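Local coordinates for protein phosphomethylpyrimidine kinase (Pyrococcus furiosus, PDB 2PB9) that probably phosphorylates hydroxymethylpyrimidine and its phosphate and, through the C-terminal ThiN domain present here, joins pyrimidine and thiazole units into thiamine phosphate, at residues A[91-100]-A[168-179]; A[120-128]-A[138-146]. All coordinates share one frame; numbering follows the deposited sequence.

Contact 1. Residues A[91-100]-A[168-179]; sequences EYRSAINIRY and MILVFGRNPREV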
loop_
_atom_site.group_PDB
_atom_site.type_symbol
_atom_site.label_atom_id
_atom_site.label_comp_id
_atom_site.label_asym_id
_atom_site.label_seq_id
_atom_site.Cartn_x
_atom_site.Cartn_y
_atom_site.Cartn_z
ATOM N N GLU A 91 -7.072 25.951 -23.111
ATOM C CA GLU A 91 -7.758 27.093 -22.518
ATOM C C GLU A 91 -7.829 26.989 -21.000
ATOM O O GLU A 91 -8.080 27.974 -20.313
ATOM C CB GLU A 91 -9.176 27.212 -23.076
ATOM C CG GLU A 91 -9.222 27.385 -24.581
ATOM C CD GLU A 91 -8.586 28.690 -25.038
ATOM O OE1 GLU A 91 -7.422 28.957 -24.653
ATOM O OE2 GLU A 91 -9.251 29.447 -25.785
ATOM N N TYR A 92 -7.598 25.795 -20.473
ATOM C CA TYR A 92 -7.675 25.599 -19.036
ATOM C C TYR A 92 -6.334 25.705 -18.345
ATOM O O TYR A 92 -5.671 24.698 -18.095
ATOM C CB TYR A 92 -8.325 24.251 -18.741
ATOM C CG TYR A 92 -9.770 24.226 -19.152
ATOM C CD1 TYR A 92 -10.132 24.296 -20.499
ATOM C CD2 TYR A 92 -10.781 24.225 -18.194
ATOM C CE1 TYR A 92 -11.466 24.377 -20.885
ATOM C CE2 TYR A 92 -12.125 24.303 -18.567
ATOM C CZ TYR A 92 -12.457 24.382 -19.914
ATOM O OH TYR A 92 -13.776 24.483 -20.285
ATOM N N ARG A 93 -5.945 26.935 -18.022
ATOM C CA ARG A 93 -4.674 27.176 -17.367
ATOM C C ARG A 93 -4.760 27.541 -15.906
ATOM O O ARG A 93 -3.854 28.168 -15.358
ATOM C CB ARG A 93 -3.884 28.243 -18.111
ATOM C CG ARG A 93 -4.718 29.235 -18.860
ATOM C CD ARG A 93 -4.136 29.391 -20.241
ATOM N NE ARG A 93 -4.406 30.710 -20.783
ATOM C CZ ARG A 93 -3.931 31.841 -20.275
ATOM N NH1 ARG A 93 -3.150 31.818 -19.204
ATOM N NH2 ARG A 93 -4.245 32.996 -20.841
ATOM N N SER A 94 -5.856 27.148 -15.274
ATOM C CA SER A 94 -6.041 27.396 -13.858
ATOM C C SER A 94 -6.453 26.068 -13.247
ATOM O O SER A 94 -7.005 25.202 -13.933
ATOM C CB SER A 94 -7.133 28.436 -13.620
ATOM O OG SER A 94 -7.217 28.761 -12.238
ATOM N N ALA A 95 -6.168 25.904 -11.963
ATOM C CA ALA A 95 -6.519 24.681 -11.258
ATOM C C ALA A 95 -6.298 24.894 -9.773
ATOM O O ALA A 95 -5.753 25.916 -9.362
ATOM C CB ALA A 95 -5.656 23.509 -11.759
ATOM N N ILE A 96 -6.733 23.928 -8.975
ATOM C CA ILE A 96 -6.559 23.986 -7.530
ATOM C C ILE A 96 -6.688 22.584 -6.945
ATOM O O ILE A 96 -7.507 21.780 -7.401
ATOM C CB ILE A 96 -7.604 24.915 -6.864
ATOM C CG1 ILE A 96 -7.287 25.071 -5.383
ATOM C CG2 ILE A 96 -9.007 24.341 -7.011
ATOM C CD1 ILE A 96 -8.165 26.082 -4.692
ATOM N N ASN A 97 -5.866 22.265 -5.959
ATOM C CA ASN A 97 -5.974 20.947 -5.368
ATOM C C ASN A 97 -6.567 21.049 -3.970
ATOM O O ASN A 97 -6.134 21.862 -3.143
ATOM C CB ASN A 97 -4.615 20.221 -5.329
ATOM C CG ASN A 97 -3.595 20.896 -4.420
ATOM O OD1 ASN A 97 -2.932 21.856 -4.815
ATOM N ND2 ASN A 97 -3.463 20.392 -3.196
ATOM N N ILE A 98 -7.587 20.236 -3.725
ATOM C CA ILE A 98 -8.228 20.224 -2.430
ATOM C C ILE A 98 -8.226 18.825 -1.855
ATOM O O ILE A 98 -8.001 17.845 -2.563
ATOM C CB ILE A 98 -9.667 20.733 -2.518
ATOM C CG1 ILE A 98 -10.450 19.919 -3.546
ATOM C CG2 ILE A 98 -9.667 22.201 -2.906
ATOM C CD1 ILE A 98 -11.929 20.304 -3.627
ATOM N N ARG A 99 -8.473 18.760 -0.553
ATOM C CA ARG A 99 -8.518 17.517 0.201
ATOM C C ARG A 99 -9.503 16.492 -0.373
ATOM O O ARG A 99 -10.538 16.860 -0.933
ATOM C CB ARG A 99 -8.902 17.833 1.651
ATOM C CG ARG A 99 -8.604 16.734 2.636
ATOM C CD ARG A 99 -8.772 17.246 4.036
ATOM N NE ARG A 99 -10.167 17.569 4.323
ATOM C CZ ARG A 99 -11.098 16.671 4.637
ATOM N NH1 ARG A 99 -10.788 15.380 4.714
ATOM N NH2 ARG A 99 -12.342 17.063 4.868
ATOM N N TYR A 100 -9.170 15.210 -0.231
ATOM C CA TYR A 100 -10.044 14.138 -0.693
ATOM C C TYR A 100 -10.642 13.410 0.514
ATOM O O TYR A 100 -10.009 13.291 1.562
ATOM C CB TYR A 100 -9.278 13.110 -1.547
ATOM C CG TYR A 100 -10.094 11.862 -1.882
ATOM C CD1 TYR A 100 -10.870 11.794 -3.046
ATOM C CD2 TYR A 100 -10.162 10.785 -0.987
ATOM C CE1 TYR A 100 -11.703 10.695 -3.304
ATOM C CE2 TYR A 100 -10.990 9.688 -1.230
ATOM C CZ TYR A 100 -11.762 9.649 -2.388
ATOM O OH TYR A 100 -12.625 8.583 -2.606
HETATM N N MSE A 168 -5.847 13.119 -3.702
HETATM C CA MSE A 168 -6.129 14.498 -4.066
HETATM C C MSE A 168 -7.293 14.620 -5.020
HETATM O O MSE A 168 -7.639 13.683 -5.742
HETATM C CB MSE A 168 -4.927 15.149 -4.760
HETATM C CG MSE A 168 -3.904 15.769 -3.853
HETATM SE SE MSE A 168 -4.675 16.990 -2.572
HETATM C CE MSE A 168 -3.744 16.296 -1.019
ATOM N N ILE A 169 -7.880 15.805 -5.020
ATOM C CA ILE A 169 -8.967 16.128 -5.910
ATOM C C ILE A 169 -8.481 17.398 -6.599
ATOM O O ILE A 169 -8.159 18.394 -5.945
ATOM C CB ILE A 169 -10.292 16.392 -5.131
ATOM C CG1 ILE A 169 -10.870 15.058 -4.628
ATOM C CG2 ILE A 169 -11.300 17.145 -6.013
ATOM C CD1 ILE A 169 -12.146 15.195 -3.806
ATOM N N LEU A 170 -8.376 17.333 -7.920
ATOM C CA LEU A 170 -7.957 18.477 -8.715
ATOM C C LEU A 170 -9.180 18.982 -9.485
ATOM O O LEU A 170 -9.970 18.200 -10.020
ATOM C CB LEU A 170 -6.854 18.069 -9.697
ATOM C CG LEU A 170 -5.719 17.233 -9.097
ATOM C CD1 LEU A 170 -4.739 16.855 -10.187
ATOM C CD2 LEU A 170 -5.015 18.001 -8.007
ATOM N N VAL A 171 -9.349 20.297 -9.501
ATOM C CA VAL A 171 -10.450 20.913 -10.217
ATOM C C VAL A 171 -9.858 21.991 -11.097
ATOM O O VAL A 171 -9.092 22.832 -10.626
ATOM C CB VAL A 171 -11.498 21.512 -9.255
ATOM C CG1 VAL A 171 -10.828 22.009 -8.000
ATOM C CG2 VAL A 171 -12.248 22.643 -9.942
ATOM N N PHE A 172 -10.242 21.963 -12.386
ATOM C CA PHE A 172 -9.688 22.870 -13.382
ATOM C C PHE A 172 -10.737 23.868 -13.844
ATOM O O PHE A 172 -11.930 23.652 -13.821
ATOM C CB PHE A 172 -9.141 22.086 -14.574
ATOM C CG PHE A 172 -8.210 20.978 -14.189
ATOM C CD1 PHE A 172 -8.690 19.843 -13.557
ATOM C CD2 PHE A 172 -6.857 21.075 -14.456
ATOM C CE1 PHE A 172 -7.832 18.820 -13.199
ATOM C CE2 PHE A 172 -5.994 20.056 -14.100
ATOM C CZ PHE A 172 -6.482 18.926 -13.472
ATOM N N GLY A 173 -10.185 24.993 -14.341
ATOM C CA GLY A 173 -10.982 26.076 -14.873
ATOM C C GLY A 173 -10.129 26.800 -15.893
ATOM O O GLY A 173 -8.911 26.614 -15.934
ATOM N N ARG A 174 -10.750 27.628 -16.721
ATOM C CA ARG A 174 -9.997 28.353 -17.723
ATOM C C ARG A 174 -9.291 29.557 -17.108
ATOM O O ARG A 174 -8.344 30.087 -17.679
ATOM C CB ARG A 174 -10.929 28.773 -18.851
ATOM C CG ARG A 174 -11.666 27.596 -19.456
ATOM C CD ARG A 174 -12.519 28.031 -20.614
ATOM N NE ARG A 174 -13.440 29.097 -20.242
ATOM C CZ ARG A 174 -14.132 29.813 -21.123
ATOM N NH1 ARG A 174 -13.997 29.566 -22.421
ATOM N NH2 ARG A 174 -14.948 30.781 -20.714
ATOM N N ASN A 175 -9.755 29.980 -15.939
ATOM C CA ASN A 175 -9.147 31.096 -15.219
ATOM C C ASN A 175 -9.481 30.885 -13.742
ATOM O O ASN A 175 -10.342 30.069 -13.412
ATOM C CB ASN A 175 -9.709 32.436 -15.716
ATOM C CG ASN A 175 -11.221 32.537 -15.556
ATOM O OD1 ASN A 175 -11.743 32.549 -14.440
ATOM N ND2 ASN A 175 -11.929 32.604 -16.674
ATOM N N PRO A 176 -8.796 31.597 -12.834
ATOM C CA PRO A 176 -9.081 31.429 -11.406
ATOM C C PRO A 176 -10.512 31.697 -10.953
ATOM O O PRO A 176 -10.988 31.051 -10.025
ATOM C CB PRO A 176 -8.053 32.344 -10.725
ATOM C CG PRO A 176 -7.545 33.227 -11.816
ATOM C CD PRO A 176 -7.548 32.346 -13.021
ATOM N N ARG A 177 -11.204 32.629 -11.601
ATOM C CA ARG A 177 -12.578 32.933 -11.215
ATOM C C ARG A 177 -13.468 31.718 -11.415
ATOM O O ARG A 177 -14.282 31.394 -10.559
ATOM C CB ARG A 177 -13.120 34.113 -12.023
ATOM N N GLU A 178 -13.313 31.036 -12.541
ATOM C CA GLU A 178 -14.129 29.860 -12.812
ATOM C C GLU A 178 -13.823 28.734 -11.839
ATOM O O GLU A 178 -14.725 28.017 -11.390
ATOM C CB GLU A 178 -13.914 29.397 -14.248
ATOM C CG GLU A 178 -14.675 30.255 -15.235
ATOM C CD GLU A 178 -14.389 29.892 -16.674
ATOM O OE1 GLU A 178 -14.274 28.671 -16.970
ATOM O OE2 GLU A 178 -14.293 30.832 -17.504
ATOM N N VAL A 179 -12.546 28.583 -11.514
ATOM C CA VAL A 179 -12.144 27.551 -10.583
ATOM C C VAL A 179 -12.837 27.873 -9.265
ATOM O O VAL A 179 -13.594 27.059 -8.724
ATOM C CB VAL A 179 -10.605 27.532 -10.391
ATOM C CG1 VAL A 179 -10.227 26.581 -9.262
ATOM C CG2 VAL A 179 -9.915 27.100 -11.693
#

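Contact 2. Residues A[120-128]-A[138-146]; sequences SFYDRREEP and TIPWGIETA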
loop_
_atom_site.group_PDB
_atom_site.type_symbol
_atom_site.label_atom_id
_atom_site.label_comp_id
_atom_site.label_asym_id
_atom_site.label_seq_id
_atom_site.Cartn_x
_atom_site.Cartn_y
_atom_site.Cartn_z
ATOM N N SER A 120 -13.141 12.679 -13.848
ATOM C CA SER A 120 -12.432 11.454 -14.170
ATOM C C SER A 120 -11.422 11.219 -13.060
ATOM O O SER A 120 -11.399 11.951 -12.066
ATOM C CB SER A 120 -11.737 11.576 -15.520
ATOM O OG SER A 120 -11.343 10.301 -16.003
ATOM N N PHE A 121 -10.583 10.205 -13.210
ATOM C CA PHE A 121 -9.608 9.912 -12.171
ATOM C C PHE A 121 -8.517 9.046 -12.739
ATOM O O PHE A 121 -8.560 8.649 -13.902
ATOM C CB PHE A 121 -10.281 9.152 -11.015
ATOM C CG PHE A 121 -10.770 7.775 -11.402
ATOM C CD1 PHE A 121 -9.888 6.692 -11.465
ATOM C CD2 PHE A 121 -12.104 7.570 -11.768
ATOM C CE1 PHE A 121 -10.321 5.422 -11.892
ATOM C CE2 PHE A 121 -12.552 6.304 -12.198
ATOM C CZ PHE A 121 -11.655 5.229 -12.260
ATOM N N TYR A 122 -7.536 8.756 -11.897
ATOM C CA TYR A 122 -6.439 7.883 -12.268
ATOM C C TYR A 122 -5.994 7.163 -11.010
ATOM O O TYR A 122 -6.111 7.697 -9.910
ATOM C CB TYR A 122 -5.292 8.677 -12.903
ATOM C CG TYR A 122 -4.548 9.629 -11.994
ATOM C CD1 TYR A 122 -3.721 9.152 -10.984
ATOM C CD2 TYR A 122 -4.592 11.007 -12.214
ATOM C CE1 TYR A 122 -2.943 10.019 -10.224
ATOM C CE2 TYR A 122 -3.812 11.883 -11.456
ATOM C CZ TYR A 122 -2.987 11.379 -10.467
ATOM O OH TYR A 122 -2.163 12.214 -9.752
ATOM N N ASP A 123 -5.518 5.936 -11.176
ATOM C CA ASP A 123 -5.067 5.132 -10.055
ATOM C C ASP A 123 -3.622 4.749 -10.297
ATOM O O ASP A 123 -3.307 4.093 -11.285
ATOM C CB ASP A 123 -5.948 3.884 -9.923
ATOM C CG ASP A 123 -5.532 2.990 -8.768
ATOM O OD1 ASP A 123 -4.859 3.469 -7.833
ATOM O OD2 ASP A 123 -5.895 1.799 -8.790
ATOM N N ARG A 124 -2.751 5.173 -9.392
ATOM C CA ARG A 124 -1.329 4.897 -9.497
ATOM C C ARG A 124 -1.020 3.403 -9.462
ATOM O O ARG A 124 0.070 2.977 -9.868
ATOM C CB ARG A 124 -0.582 5.624 -8.374
ATOM C CG ARG A 124 -0.542 7.128 -8.555
ATOM C CD ARG A 124 -0.121 7.873 -7.292
ATOM N NE ARG A 124 0.042 9.300 -7.572
ATOM C CZ ARG A 124 0.147 10.259 -6.653
ATOM N NH1 ARG A 124 0.105 9.966 -5.353
ATOM N NH2 ARG A 124 0.287 11.522 -7.046
ATOM N N ARG A 125 -1.967 2.606 -8.975
ATOM C CA ARG A 125 -1.753 1.169 -8.918
ATOM C C ARG A 125 -1.765 0.585 -10.324
ATOM O O ARG A 125 -1.223 -0.493 -10.566
ATOM C CB ARG A 125 -2.817 0.492 -8.051
ATOM C CG ARG A 125 -2.448 0.423 -6.584
ATOM C CD ARG A 125 -3.514 -0.305 -5.787
ATOM N NE ARG A 125 -4.819 0.294 -6.029
ATOM C CZ ARG A 125 -5.941 -0.036 -5.395
ATOM N NH1 ARG A 125 -5.942 -0.981 -4.459
ATOM N NH2 ARG A 125 -7.070 0.594 -5.698
ATOM N N GLU A 126 -2.374 1.309 -11.255
ATOM C CA GLU A 126 -2.445 0.843 -12.636
ATOM C C GLU A 126 -1.338 1.492 -13.472
ATOM O O GLU A 126 -1.353 1.444 -14.705
ATOM C CB GLU A 126 -3.829 1.163 -13.212
ATOM C CG GLU A 126 -4.968 0.745 -12.276
ATOM C CD GLU A 126 -6.341 0.815 -12.919
ATOM O OE1 GLU A 126 -6.619 0.002 -13.823
ATOM O OE2 GLU A 126 -7.147 1.681 -12.519
ATOM N N GLU A 127 -0.366 2.077 -12.779
ATOM C CA GLU A 127 0.747 2.750 -13.427
ATOM C C GLU A 127 1.921 1.841 -13.795
ATOM O O GLU A 127 2.422 1.068 -12.978
ATOM C CB GLU A 127 1.231 3.904 -12.545
ATOM C CG GLU A 127 2.530 4.567 -12.984
ATOM C CD GLU A 127 2.907 5.786 -12.121
ATOM O OE1 GLU A 127 2.512 5.840 -10.924
ATOM O OE2 GLU A 127 3.621 6.688 -12.632
ATOM N N PRO A 128 2.361 1.921 -15.056
ATOM C CA PRO A 128 3.476 1.127 -15.562
ATOM C C PRO A 128 4.706 1.405 -14.721
ATOM O O PRO A 128 5.108 2.558 -14.553
ATOM C CB PRO A 128 3.628 1.629 -16.989
ATOM C CG PRO A 128 2.209 1.955 -17.370
ATOM C CD PRO A 128 1.721 2.679 -16.149
ATOM N N THR A 138 4.989 10.776 -13.406
ATOM C CA THR A 138 3.731 10.316 -12.811
ATOM C C THR A 138 2.564 11.302 -12.849
ATOM O O THR A 138 1.439 10.913 -13.168
ATOM C CB THR A 138 3.932 9.894 -11.337
ATOM O OG1 THR A 138 4.667 8.668 -11.286
ATOM C CG2 THR A 138 2.592 9.702 -10.654
ATOM N N ILE A 139 2.809 12.562 -12.503
ATOM C CA ILE A 139 1.719 13.524 -12.522
ATOM C C ILE A 139 1.157 13.620 -13.937
ATOM O O ILE A 139 -0.056 13.517 -14.140
ATOM C CB ILE A 139 2.168 14.903 -12.021
ATOM C CG1 ILE A 139 2.696 14.761 -10.586
ATOM C CG2 ILE A 139 0.997 15.877 -12.060
ATOM C CD1 ILE A 139 3.200 16.044 -9.953
ATOM N N PRO A 140 2.031 13.814 -14.937
ATOM C CA PRO A 140 1.506 13.899 -16.303
ATOM C C PRO A 140 0.808 12.600 -16.709
ATOM O O PRO A 140 -0.240 12.632 -17.353
ATOM C CB PRO A 140 2.745 14.216 -17.138
ATOM C CG PRO A 140 3.887 13.729 -16.287
ATOM C CD PRO A 140 3.472 14.105 -14.902
ATOM N N TRP A 141 1.376 11.460 -16.321
ATOM C CA TRP A 141 0.763 10.173 -16.630
ATOM C C TRP A 141 -0.672 10.142 -16.103
ATOM O O TRP A 141 -1.609 9.745 -16.808
ATOM C CB TRP A 141 1.526 9.027 -15.974
ATOM C CG TRP A 141 0.814 7.717 -16.149
ATOM C CD1 TRP A 141 0.887 6.887 -17.231
ATOM C CD2 TRP A 141 -0.127 7.112 -15.243
ATOM N NE1 TRP A 141 0.054 5.809 -17.056
ATOM C CE2 TRP A 141 -0.579 5.920 -15.847
ATOM C CE3 TRP A 141 -0.630 7.465 -13.982
ATOM C CZ2 TRP A 141 -1.513 5.072 -15.233
ATOM C CZ3 TRP A 141 -1.564 6.620 -13.369
ATOM C CH2 TRP A 141 -1.994 5.437 -14.001
ATOM N N GLY A 142 -0.834 10.547 -14.850
ATOM C CA GLY A 142 -2.148 10.557 -14.249
ATOM C C GLY A 142 -3.143 11.400 -15.021
ATOM O O GLY A 142 -4.226 10.921 -15.364
ATOM N N ILE A 143 -2.772 12.650 -15.303
ATOM C CA ILE A 143 -3.639 13.577 -16.027
ATOM C C ILE A 143 -4.118 13.007 -17.361
ATOM O O ILE A 143 -5.294 13.103 -17.697
ATOM C CB ILE A 143 -2.925 14.942 -16.272
ATOM C CG1 ILE A 143 -2.490 15.558 -14.937
ATOM C CG2 ILE A 143 -3.864 15.913 -16.999
ATOM C CD1 ILE A 143 -3.611 15.797 -13.946
ATOM N N GLU A 144 -3.206 12.407 -18.115
ATOM C CA GLU A 144 -3.555 11.822 -19.405
ATOM C C GLU A 144 -4.472 10.623 -19.226
ATOM O O GLU A 144 -5.480 10.483 -19.911
ATOM C CB GLU A 144 -2.297 11.374 -20.133
ATOM C CG GLU A 144 -1.324 12.481 -20.425
ATOM C CD GLU A 144 -0.015 11.945 -20.945
ATOM O OE1 GLU A 144 -0.054 11.146 -21.910
ATOM O OE2 GLU A 144 1.045 12.318 -20.390
ATOM N N THR A 145 -4.098 9.746 -18.305
ATOM C CA THR A 145 -4.889 8.562 -18.027
ATOM C C THR A 145 -6.312 9.007 -17.749
ATOM O O THR A 145 -7.250 8.516 -18.367
ATOM C CB THR A 145 -4.314 7.814 -16.810
ATOM O OG1 THR A 145 -3.059 7.232 -17.171
ATOM C CG2 THR A 145 -5.253 6.731 -16.335
ATOM N N ALA A 146 -6.455 9.959 -16.833
ATOM C CA ALA A 146 -7.759 10.494 -16.449
ATOM C C ALA A 146 -8.504 11.164 -17.607
ATOM O O ALA A 146 -9.715 10.996 -17.764
ATOM C CB ALA A 146 -7.585 11.479 -15.323
#

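Contact 1. Residues A[91-100]-A[168-179]
An antiparallel strand pair in the middle of the mixed sheet joins Ser-94 to Ile-98 with Ile-169 to Gly-173. Three hydrogen-bonded pairs hold it: Ser-94 with Gly-173, Ile-96 with Val-171, and Ile-98 with Ile-169. The bond from Ile-98 N to Ile-169 O is 2.9 Å and nearly straight. The one from Ile-96 N to Val-171 O is weak. The strand axes run at 162° and approach to 4.6 Å. In the ThiN domain the pair is central: strand 35-38 flanks 94-98, and strand 154-159 flanks 168-173. Each face of the pair is covered by helix. On the face of Ala-95, Asn-97, Leu-170 and Phe-172, Ala-95 CB meets Phe-172 CD2 at 3.8 Å. Asn-97 CB touches Leu-170 CD2, and helix 77-86 packs over this side. The Asn-97 amide is turned to other partners, bonding to Gly-32 O and Asn-34 N. A bound phosphate ion, probably from the crystallisation liquor, lies about 5 Å from the Asn-97 side chain. The other face carries Ser-94, Ile-96, Ile-98, Ile-169 and Val-171. Here Arg-174 and Asn-175 link the strand to helix 176-185, and Val-179 in its first turn comes back over the sheet, its CG1 3.4 Å from Ile-96 CG2. Asn-175 caps that helix: its OD1 accepts from Glu-178 N at 2.9 Å. Ser-94 OG bonds to Val-36 O of the next strand. At one end of the pair Arg-174 CG, set anti to the carbonyl carbon (chi1 -56°), sits over the centre of the Tyr-92 ring, 3.3 Å from the centroid, as a CH-pi contact. Arg-174 NH2 makes a salt bridge with Glu-178 OE2 on its syn side. At the far end the Tyr-100 ring turns an edge to Ile-169, with CD1 3.6 Å from Ile-169 CG1.

Contact 2. Residues A[120-128]-A[138-146]
With CG between the backbone N and the carbonyl carbon (chi1 67°), Tyr-122 lays one ring face against helix 138-149. Trp-141 has CG opposite its own N (chi1 173°), which carries the indole out to the 123-128 turn. Gly-142 CA lies over the Tyr-122 ring, 3.4 Å from its centroid and offset toward the rim. A side chain on Gly-142 would run into this ring. Tyr-122 CD1 also packs near Trp-141 CZ3, at 4.1 Å. A serine in place of Tyr-122 removes the ring and would probably open a gap over Gly-142 and leave the indole with less support. Glu-127 CB lies over one face of the indole, 3.9 Å from the six-membered ring centroid. Thr-145 OG1, which donates to Trp-141 O in the same helix, lies over the opposite face. Asp-123 O meets the indole edge, 3.3 Å from Trp-141 CH2. Thr-138 OG1 donates to the syn lone pair of Glu-127 OE2 at 2.6 Å, at the first turn of the helix. Ser-120 OG also lies near Ala-146 O, but too close to be trusted in detail. Beyond the segments, Asp-123 and Arg-125 form salt bridges with Arg-125 and Asp-123 of a second subunit. Strand 118-121 is an outermost strand of the sheet within the chain. Helix 138-149 packs on it and on strand 154-159, and its Ile-139, Pro-140 and Ile-143 touch helix 77-86.

How the contacts relate
Both contacts belong to the one ThiN domain and reach the same mixed sheet, with their centres about 17 Å apart. Contact 1 joins two strands near the middle of that sheet. Contact 2 joins strand 118-121, at one end of the sheet within this chain, to helix 138-149. Strand 154-159 lies between 168-173 and 118-121 and so bridges the two. Along the chain contact 2 is nested inside the loop that contact 1 closes. The contacts also meet directly: Leu-170 CD1 packs on Ile-143 CD1 at 4.1 Å. Helix 77-86 touches residues of both. The buried centre of the domain is thus continuous with the 123-126 loop, which meets another subunit.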